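GH5 (Bacteroidetes bacterium AC2a, PDB 4YHE) is a family 5 glycoside hydrolase, a cellulase (endoglucanase) that probably cleaves beta-linked glucose polymers during bacterial breakdown of cellulose. Local coordinates at residues 120-125 / 183-188; 159-164 / 195-200; 225-230 / 234-239. All blocks are in the same frame, centred on the assembly; numbering follows the deposited sequence.

How the interactions relate
Following the chain from the N terminus, interaction 1 opens at 120-125, on the short helix 122-127, and closes a long loop on the early turns of helix 181-199. Interaction 2 starts inside that loop, at the end of strand 157-160, and closes beyond it on the last turns of the same helix, so the two cross. L162 of interaction 2 packs on L120 and L186 of interaction 1. Interaction 3 follows in series, folding 225-230 back over strand 236-242 after three intervening residues. It is tied to its predecessors by a probable hydrogen bond from V226 N to N187 OD1 and by the R198–D230 salt bridge, so helix 181-199 links all three around the barrel.

Interaction 1 (120-125 / 183-188); sequences LDLPAA and YRVLNE
L122 and V185 run past each other in opposite directions, so that the leucine meets the valine with one branch rather than end-on. With CG anti to the backbone N (chi1 -179°), L122 carries its CD1 methyl out to the helix 181-199, where it rests 3.7 Å from V185 CG1. The same methyl also lies beside the valine's branch point.

V185 CG1 is shared: A125 CB approaches it from a different direction, roughly at a right angle to the leucine, at 4.0 Å. A125 points its methyl toward the second helix, and a residue this small suits a place where its CA stands only 7.4 Å from that of V185. W189, one turn after V185, packs on both L122 and A125 and extends the apolar patch.

The short helix that presents these two residues is started by D121, its N-cap. D121 OD1 accepts from A124 N at 3.1 Å, the N-H arriving from above the carboxylate plane.

Because the groups that meet are all aliphatic and buried, the attraction is dispersive and hydrophobic, with little directional demand; complementary shape, not polar pairing, sets how the two helices sit together.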
loop_
_atom_site.group_PDB
_atom_site.type_symbol
_atom_site.label_atom_id
_atom_site.label_comp_id
_atom_site.label_asym_id
_atom_site.label_seq_id
_atom_site.Cartn_x
_atom_site.Cartn_y
_atom_site.Cartn_z
ATOM N N LEU A 120 -10.725 10.920 -10.660
ATOM C CA LEU A 120 -10.753 10.997 -9.212
ATOM C C LEU A 120 -9.862 12.157 -8.733
ATOM O O LEU A 120 -8.677 11.988 -8.440
ATOM C CB LEU A 120 -10.314 9.630 -8.682
ATOM C CG LEU A 120 -10.409 9.349 -7.209
ATOM C CD1 LEU A 120 -11.792 9.681 -6.664
ATOM C CD2 LEU A 120 -10.061 7.871 -6.985
ATOM N N ASP A 121 -10.449 13.362 -8.709
ATOM C CA ASP A 121 -9.707 14.615 -8.716
ATOM C C ASP A 121 -10.035 15.401 -7.456
ATOM O O ASP A 121 -11.081 16.026 -7.375
ATOM C CB ASP A 121 -10.121 15.415 -9.969
ATOM C CG ASP A 121 -9.300 16.670 -10.191
ATOM O OD1 ASP A 121 -8.819 17.306 -9.228
ATOM O OD2 ASP A 121 -9.177 17.073 -11.361
ATOM N N LEU A 122 -9.134 15.384 -6.478
ATOM C CA LEU A 122 -9.445 15.977 -5.181
ATOM C C LEU A 122 -9.598 17.527 -5.209
ATOM O O LEU A 122 -10.569 18.041 -4.696
ATOM C CB LEU A 122 -8.425 15.531 -4.127
ATOM C CG LEU A 122 -8.677 16.097 -2.719
ATOM C CD1 LEU A 122 -9.946 15.548 -2.112
ATOM C CD2 LEU A 122 -7.486 15.784 -1.839
ATOM N N PRO A 123 -8.630 18.262 -5.780
ATOM C CA PRO A 123 -8.832 19.722 -5.841
ATOM C C PRO A 123 -10.101 20.112 -6.588
ATOM O O PRO A 123 -10.812 21.026 -6.151
ATOM C CB PRO A 123 -7.593 20.222 -6.598
ATOM C CG PRO A 123 -6.554 19.173 -6.348
ATOM C CD PRO A 123 -7.293 17.875 -6.266
ATOM N N ALA A 124 -10.401 19.419 -7.677
ATOM C CA ALA A 124 -11.649 19.667 -8.419
ATOM C C ALA A 124 -12.895 19.460 -7.565
ATOM O O ALA A 124 -13.868 20.226 -7.652
ATOM C CB ALA A 124 -11.711 18.804 -9.670
ATOM N N ALA A 125 -12.856 18.449 -6.699
ATOM C CA ALA A 125 -13.948 18.175 -5.769
ATOM C C ALA A 125 -14.106 19.209 -4.649
ATOM O O ALA A 125 -15.228 19.500 -4.206
ATOM C CB ALA A 125 -13.733 16.802 -5.136
ATOM N N TYR A 183 -9.027 17.355 3.634
ATOM C CA TYR A 183 -9.180 16.192 4.522
ATOM C C TYR A 183 -10.642 15.796 4.651
ATOM O O TYR A 183 -10.971 14.620 4.707
ATOM C CB TYR A 183 -8.633 16.462 5.910
ATOM C CG TYR A 183 -7.207 16.884 5.953
ATOM C CD1 TYR A 183 -6.259 16.292 5.147
ATOM C CD2 TYR A 183 -6.802 17.910 6.792
ATOM C CE1 TYR A 183 -4.934 16.684 5.218
ATOM C CE2 TYR A 183 -5.507 18.325 6.844
ATOM C CZ TYR A 183 -4.578 17.722 6.058
ATOM O OH TYR A 183 -3.290 18.153 6.098
ATOM N N ARG A 184 -11.529 16.775 4.692
ATOM C CA ARG A 184 -12.944 16.493 4.776
ATOM C C ARG A 184 -13.467 15.720 3.549
ATOM O O ARG A 184 -14.190 14.753 3.686
ATOM C CB ARG A 184 -13.745 17.801 4.937
ATOM C CG ARG A 184 -15.254 17.578 5.014
ATOM C CD ARG A 184 -16.008 18.803 5.543
ATOM N NE ARG A 184 -15.756 19.079 6.977
ATOM C CZ ARG A 184 -16.303 18.414 7.999
ATOM N NH1 ARG A 184 -17.135 17.396 7.782
ATOM N NH2 ARG A 184 -16.022 18.756 9.259
ATOM N N VAL A 185 -13.161 16.198 2.357
ATOM C CA VAL A 185 -13.634 15.525 1.148
ATOM C C VAL A 185 -13.053 14.110 1.079
ATOM O O VAL A 185 -13.761 13.186 0.726
ATOM C CB VAL A 185 -13.256 16.283 -0.121
ATOM C CG1 VAL A 185 -13.604 15.484 -1.362
ATOM C CG2 VAL A 185 -13.972 17.623 -0.155
ATOM N N LEU A 186 -11.773 13.935 1.421
ATOM C CA LEU A 186 -11.216 12.570 1.431
ATOM C C LEU A 186 -12.029 11.680 2.376
ATOM O O LEU A 186 -12.364 10.545 2.023
ATOM C CB LEU A 186 -9.730 12.586 1.785
ATOM C CG LEU A 186 -9.094 11.199 1.941
ATOM C CD1 LEU A 186 -9.305 10.328 0.714
ATOM C CD2 LEU A 186 -7.608 11.336 2.241
ATOM N N ASN A 187 -12.340 12.182 3.578
ATOM C CA ASN A 187 -13.174 11.454 4.515
ATOM C C ASN A 187 -14.530 11.097 3.952
ATOM O O ASN A 187 -14.962 9.980 4.102
ATOM C CB ASN A 187 -13.292 12.183 5.848
ATOM C CG ASN A 187 -12.032 12.060 6.688
ATOM O OD1 ASN A 187 -11.337 11.035 6.689
ATOM N ND2 ASN A 187 -11.727 13.100 7.400
ATOM N N GLU A 188 -15.173 12.027 3.248
ATOM C CA GLU A 188 -16.414 11.738 2.555
ATOM C C GLU A 188 -16.270 10.631 1.482
ATOM O O GLU A 188 -17.163 9.778 1.325
ATOM C CB GLU A 188 -16.946 12.995 1.870
ATOM C CG GLU A 188 -17.305 14.111 2.832
ATOM C CD GLU A 188 -17.637 15.414 2.113
ATOM O OE1 GLU A 188 -17.800 15.406 0.889
ATOM O OE2 GLU A 188 -17.710 16.450 2.779
#

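Interaction 2 (159-164 / 195-200)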
loop_
_atom_site.group_PDB
_atom_site.type_symbol
_atom_site.label_atom_id
_atom_site.label_comp_id
_atom_site.label_asym_id
_atom_site.label_seq_id
_atom_site.Cartn_x
_atom_site.Cartn_y
_atom_site.Cartn_z
ATOM N N PHE A 159 -10.717 -5.212 0.368
ATOM C CA PHE A 159 -10.858 -4.080 -0.529
ATOM C C PHE A 159 -10.207 -2.860 0.130
ATOM O O PHE A 159 -10.510 -2.548 1.290
ATOM C CB PHE A 159 -12.320 -3.728 -0.798
ATOM C CG PHE A 159 -13.090 -4.750 -1.589
ATOM C CD1 PHE A 159 -12.473 -5.793 -2.242
ATOM C CD2 PHE A 159 -14.465 -4.630 -1.694
ATOM C CE1 PHE A 159 -13.216 -6.709 -2.959
ATOM C CE2 PHE A 159 -15.226 -5.538 -2.417
ATOM C CZ PHE A 159 -14.596 -6.582 -3.051
ATOM N N GLU A 160 -9.347 -2.167 -0.615
ATOM C CA GLU A 160 -8.760 -0.911 -0.182
ATOM C C GLU A 160 -9.388 0.194 -1.036
ATOM O O GLU A 160 -9.316 0.136 -2.262
ATOM C CB GLU A 160 -7.261 -0.986 -0.343
ATOM C CG GLU A 160 -6.493 0.290 -0.048
ATOM C CD GLU A 160 -5.029 0.115 -0.407
ATOM O OE1 GLU A 160 -4.288 -0.618 0.315
ATOM O OE2 GLU A 160 -4.646 0.686 -1.452
ATOM N N THR A 161 -10.027 1.160 -0.386
ATOM C CA THR A 161 -10.962 2.057 -1.062
ATOM C C THR A 161 -10.346 2.910 -2.156
ATOM O O THR A 161 -10.974 3.125 -3.208
ATOM C CB THR A 161 -11.672 3.006 -0.078
ATOM O OG1 THR A 161 -10.725 3.696 0.741
ATOM C CG2 THR A 161 -12.597 2.233 0.812
ATOM N N LEU A 162 -9.168 3.445 -1.852
ATOM C CA LEU A 162 -8.465 4.441 -2.644
ATOM C C LEU A 162 -6.980 4.259 -2.368
ATOM O O LEU A 162 -6.608 3.549 -1.434
ATOM C CB LEU A 162 -8.842 5.847 -2.191
ATOM C CG LEU A 162 -10.328 6.166 -2.145
ATOM C CD1 LEU A 162 -10.559 7.486 -1.433
ATOM C CD2 LEU A 162 -10.820 6.263 -3.571
ATOM N N ASN A 163 -6.154 4.916 -3.162
ATOM C CA ASN A 163 -4.717 4.882 -2.994
ATOM C C ASN A 163 -4.139 6.139 -2.305
ATOM O O ASN A 163 -4.263 6.286 -1.072
ATOM C CB ASN A 163 -4.045 4.574 -4.324
ATOM C CG ASN A 163 -2.558 4.345 -4.185
ATOM O OD1 ASN A 163 -2.109 3.664 -3.237
ATOM N ND2 ASN A 163 -1.770 4.957 -5.082
ATOM N N GLU A 164 -3.501 7.029 -3.065
ATOM C CA GLU A 164 -2.789 8.155 -2.487
ATOM C C GLU A 164 -3.492 9.415 -2.956
ATOM O O GLU A 164 -3.241 9.891 -4.059
ATOM C CB GLU A 164 -1.327 8.151 -2.921
ATOM C CG GLU A 164 -0.496 7.012 -2.300
ATOM C CD GLU A 164 0.983 7.124 -2.616
ATOM O OE1 GLU A 164 1.331 7.870 -3.567
ATOM O OE2 GLU A 164 1.798 6.452 -1.933
ATOM N N ASP A 195 -19.825 2.573 2.012
ATOM C CA ASP A 195 -21.258 2.414 1.799
ATOM C C ASP A 195 -21.499 1.476 0.591
ATOM O O ASP A 195 -22.213 0.474 0.695
ATOM C CB ASP A 195 -21.925 3.774 1.539
ATOM C CG ASP A 195 -21.993 4.678 2.795
ATOM O OD1 ASP A 195 -21.713 4.234 3.942
ATOM O OD2 ASP A 195 -22.318 5.856 2.596
ATOM N N ALA A 196 -20.867 1.804 -0.534
ATOM C CA ALA A 196 -20.975 1.019 -1.780
ATOM C C ALA A 196 -20.592 -0.453 -1.604
ATOM O O ALA A 196 -21.310 -1.355 -2.064
ATOM C CB ALA A 196 -20.138 1.646 -2.878
ATOM N N ILE A 197 -19.479 -0.694 -0.937
ATOM C CA ILE A 197 -19.002 -2.049 -0.707
ATOM C C ILE A 197 -20.009 -2.851 0.118
ATOM O O ILE A 197 -20.367 -3.995 -0.227
ATOM C CB ILE A 197 -17.609 -2.037 -0.064
ATOM C CG1 ILE A 197 -16.596 -1.475 -1.085
ATOM C CG2 ILE A 197 -17.191 -3.430 0.384
ATOM C CD1 ILE A 197 -15.248 -1.045 -0.508
ATOM N N ARG A 198 -20.490 -2.237 1.187
ATOM C CA ARG A 198 -21.483 -2.870 2.051
ATOM C C ARG A 198 -22.785 -3.111 1.304
ATOM O O ARG A 198 -23.402 -4.128 1.542
ATOM C CB ARG A 198 -21.737 -2.037 3.309
ATOM C CG ARG A 198 -20.510 -1.861 4.195
ATOM C CD ARG A 198 -19.853 -3.164 4.600
ATOM N NE ARG A 198 -18.715 -2.939 5.490
ATOM C CZ ARG A 198 -17.658 -3.744 5.617
ATOM N NH1 ARG A 198 -17.528 -4.840 4.875
ATOM N NH2 ARG A 198 -16.690 -3.430 6.468
ATOM N N ALA A 199 -23.177 -2.213 0.393
ATOM C CA ALA A 199 -24.391 -2.413 -0.433
ATOM C C ALA A 199 -24.243 -3.502 -1.525
ATOM O O ALA A 199 -25.220 -3.885 -2.161
ATOM C CB ALA A 199 -24.834 -1.101 -1.070
ATOM N N ALA A 200 -23.036 -3.997 -1.766
ATOM C CA ALA A 200 -22.806 -4.904 -2.891
ATOM C C ALA A 200 -23.198 -6.339 -2.564
ATOM O O ALA A 200 -23.192 -7.196 -3.454
ATOM C CB ALA A 200 -21.336 -4.839 -3.328
#
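F159 and I197 make the main apolar contact, buried between the strand 157-160 and the helix 181-199. The isoleucine comes to the edge of the phenyl ring, near its plane, and not over a face: CG2 stands 3.6 Å from F159 CD2 and 4.0 Å from F159 CE2. I197 CG2 lies anti to the backbone N and CG1 beside it (chi1 -67°), and the two branches straddle the ring edge at F159 CD2, CG2 on one side of the ring plane and the CG1-CD1 arm on the other. I197 CD1 also reaches back to F159 CB, at 4.0 Å. A beta-branched residue suits this place because the fork at CB lets it clasp the edge from both sides. I197 CD1 comes within 4.4 Å of T161 CG2 as well, a looser touch. Replacing I197 by an alanine removes both arms, which would probably leave a gap at the F159 edge and T161 CG2 without its neighbour.

The polar groups look elsewhere. T161 turns its methyl to the isoleucine while OG1 hydrogen-bonds N190 OD1 on the same helix, so a threonine serves both environments.

Backbone hydrogen bonds of F159 and T161 to G210, and of E160 to I100, knit the strand into the sheet. Strand 157-160, helix 181-199 and strand 209-212 thus form a beta-alpha-beta crossover of the (beta/alpha)8 barrel, with F159 facing the outer helix. Just past the strand come N163 and E164, consistent with the Asn-Glu pair that family 5 enzymes carry at the end of their fourth barrel strand.

Interaction 3 (225-230 / 234-239)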
loop_
_atom_site.group_PDB
_atom_site.type_symbol
_atom_site.label_atom_id
_atom_site.label_comp_id
_atom_site.label_asym_id
_atom_site.label_seq_id
_atom_site.Cartn_x
_atom_site.Cartn_y
_atom_site.Cartn_z
ATOM N N LEU A 225 -7.677 11.495 9.576
ATOM C CA LEU A 225 -8.555 10.461 9.071
ATOM C C LEU A 225 -9.708 10.243 10.035
ATOM O O LEU A 225 -9.512 10.138 11.253
ATOM C CB LEU A 225 -7.822 9.121 8.887
ATOM C CG LEU A 225 -8.710 7.911 8.527
ATOM C CD1 LEU A 225 -7.955 6.999 7.579
ATOM C CD2 LEU A 225 -9.144 7.135 9.766
ATOM N N VAL A 226 -10.895 10.170 9.462
ATOM C CA VAL A 226 -12.102 9.756 10.147
ATOM C C VAL A 226 -12.497 8.394 9.614
ATOM O O VAL A 226 -12.734 8.229 8.423
ATOM C CB VAL A 226 -13.229 10.784 9.967
ATOM C CG1 VAL A 226 -14.557 10.283 10.560
ATOM C CG2 VAL A 226 -12.838 12.046 10.693
ATOM N N LEU A 227 -12.501 7.398 10.497
ATOM C CA LEU A 227 -12.984 6.066 10.117
ATOM C C LEU A 227 -14.449 6.112 9.721
ATOM O O LEU A 227 -15.273 6.562 10.505
ATOM C CB LEU A 227 -12.818 5.089 11.271
ATOM C CG LEU A 227 -11.388 4.808 11.636
ATOM C CD1 LEU A 227 -11.344 4.215 13.028
ATOM C CD2 LEU A 227 -10.769 3.839 10.621
ATOM N N PRO A 228 -14.800 5.645 8.509
ATOM C CA PRO A 228 -16.218 5.723 8.131
ATOM C C PRO A 228 -17.170 5.014 9.097
ATOM O O PRO A 228 -16.792 4.051 9.758
ATOM C CB PRO A 228 -16.253 5.035 6.751
ATOM C CG PRO A 228 -14.898 5.356 6.171
ATOM C CD PRO A 228 -13.950 5.303 7.350
ATOM N N GLU A 229 -18.384 5.520 9.176
ATOM C CA GLU A 229 -19.472 4.803 9.861
ATOM C C GLU A 229 -19.787 3.540 9.070
ATOM O O GLU A 229 -19.974 3.617 7.866
ATOM C CB GLU A 229 -20.706 5.691 9.937
ATOM C CG GLU A 229 -20.541 6.872 10.864
ATOM C CD GLU A 229 -20.347 6.444 12.315
ATOM O OE1 GLU A 229 -21.275 5.829 12.884
ATOM O OE2 GLU A 229 -19.270 6.704 12.892
ATOM N N ASP A 230 -19.798 2.389 9.742
ATOM C CA ASP A 230 -19.908 1.109 9.069
ATOM C C ASP A 230 -21.174 0.395 9.563
ATOM O O ASP A 230 -21.683 0.715 10.638
ATOM C CB ASP A 230 -18.670 0.245 9.348
ATOM C CG ASP A 230 -18.414 -0.808 8.253
ATOM O OD1 ASP A 230 -19.255 -0.957 7.322
ATOM O OD2 ASP A 230 -17.371 -1.484 8.336
ATOM N N ASN A 234 -15.760 -3.471 13.656
ATOM C CA ASN A 234 -14.436 -4.034 13.599
ATOM C C ASN A 234 -14.037 -4.658 12.268
ATOM O O ASN A 234 -13.308 -5.632 12.243
ATOM C CB ASN A 234 -14.252 -5.036 14.742
ATOM C CG ASN A 234 -14.738 -4.494 16.049
ATOM O OD1 ASN A 234 -15.778 -4.920 16.572
ATOM N ND2 ASN A 234 -14.016 -3.534 16.580
ATOM N N ARG A 235 -14.492 -4.061 11.173
ATOM C CA ARG A 235 -14.142 -4.521 9.832
ATOM C C ARG A 235 -13.446 -3.439 8.975
ATOM O O ARG A 235 -13.370 -3.567 7.746
ATOM C CB ARG A 235 -15.393 -5.064 9.121
ATOM C CG ARG A 235 -15.974 -6.302 9.795
ATOM C CD ARG A 235 -15.095 -7.524 9.580
ATOM N NE ARG A 235 -15.378 -8.610 10.517
ATOM C CZ ARG A 235 -15.121 -9.898 10.299
ATOM N NH1 ARG A 235 -14.603 -10.308 9.154
ATOM N NH2 ARG A 235 -15.424 -10.801 11.235
ATOM N N LEU A 236 -12.908 -2.403 9.618
ATOM C CA LEU A 236 -12.093 -1.382 8.916
ATOM C C LEU A 236 -10.628 -1.488 9.332
ATOM O O LEU A 236 -10.328 -1.839 10.475
ATOM C CB LEU A 236 -12.615 0.022 9.209
ATOM C CG LEU A 236 -14.027 0.387 8.698
ATOM C CD1 LEU A 236 -14.423 1.793 9.105
ATOM C CD2 LEU A 236 -14.146 0.247 7.208
ATOM N N MET A 237 -9.716 -1.260 8.385
ATOM C CA MET A 237 -8.285 -1.197 8.641
ATOM C C MET A 237 -7.752 0.110 8.068
ATOM O O MET A 237 -8.268 0.609 7.056
ATOM C CB MET A 237 -7.526 -2.363 7.984
ATOM C CG MET A 237 -8.179 -3.732 8.134
ATOM S SD MET A 237 -7.028 -5.081 7.860
ATOM C CE MET A 237 -6.930 -4.946 6.078
ATOM N N VAL A 238 -6.725 0.646 8.716
ATOM C CA VAL A 238 -6.108 1.903 8.284
ATOM C C VAL A 238 -4.934 1.519 7.418
ATOM O O VAL A 238 -4.086 0.751 7.820
ATOM C CB VAL A 238 -5.655 2.788 9.457
ATOM C CG1 VAL A 238 -4.904 4.020 8.942
ATOM C CG2 VAL A 238 -6.860 3.233 10.286
ATOM N N ALA A 239 -4.946 2.024 6.196
ATOM C CA ALA A 239 -3.855 1.828 5.241
ATOM C C ALA A 239 -2.945 3.030 5.279
ATOM O O ALA A 239 -3.418 4.167 5.168
ATOM C CB ALA A 239 -4.423 1.694 3.842
HETATM O O HOH W 1 -16.401 -1.815 10.797
#
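The carboxylate of D230 and the ring of P228 both lie against L236. L236 lies over one face of the carboxylate, its side chain running opposite to that of D230, with L236 CD2 and CG each 3.8 Å from D230 OD2. From the other side, only modestly tilted from the plane, comes a water that donates to D230 OD2 at 2.7 Å and accepts from R235 N at 3.0 Å. The other oxygen, OD1, forms a salt bridge with R198 on helix 181-199, so the acid is gripped at both ends, which should favour its negative charge. One face of the P228 ring is met near its nitrogen end by L236 CD1, 4.0 Å from P228 CD. L236 CD1 also comes 3.3 Å from P228 O. A proline offers a rigid apolar surface to the leucine.

The segment 225-230 is the connection between helix 218-224 and strand 236-242, the sixth strand of the (beta/alpha)8 barrel. It runs nearly antiparallel to the strand, 171° between their directions, yet the two are joined by side chains and the water, not as a hairpin.

Farther along, L227 and V238 cross at about a right angle, with L227 CD2 4.0 Å from V238 CG2. V238 CG2 sits beside the backbone N and CG1 anti to it (chi1 175°), so the valine offers separate methyls to L227 and, more loosely, to L225. Y284 of helix 270-285 touches both L225 and V238. R235 leads its guanidinium away from the loop to salt bridges with E155 and E6.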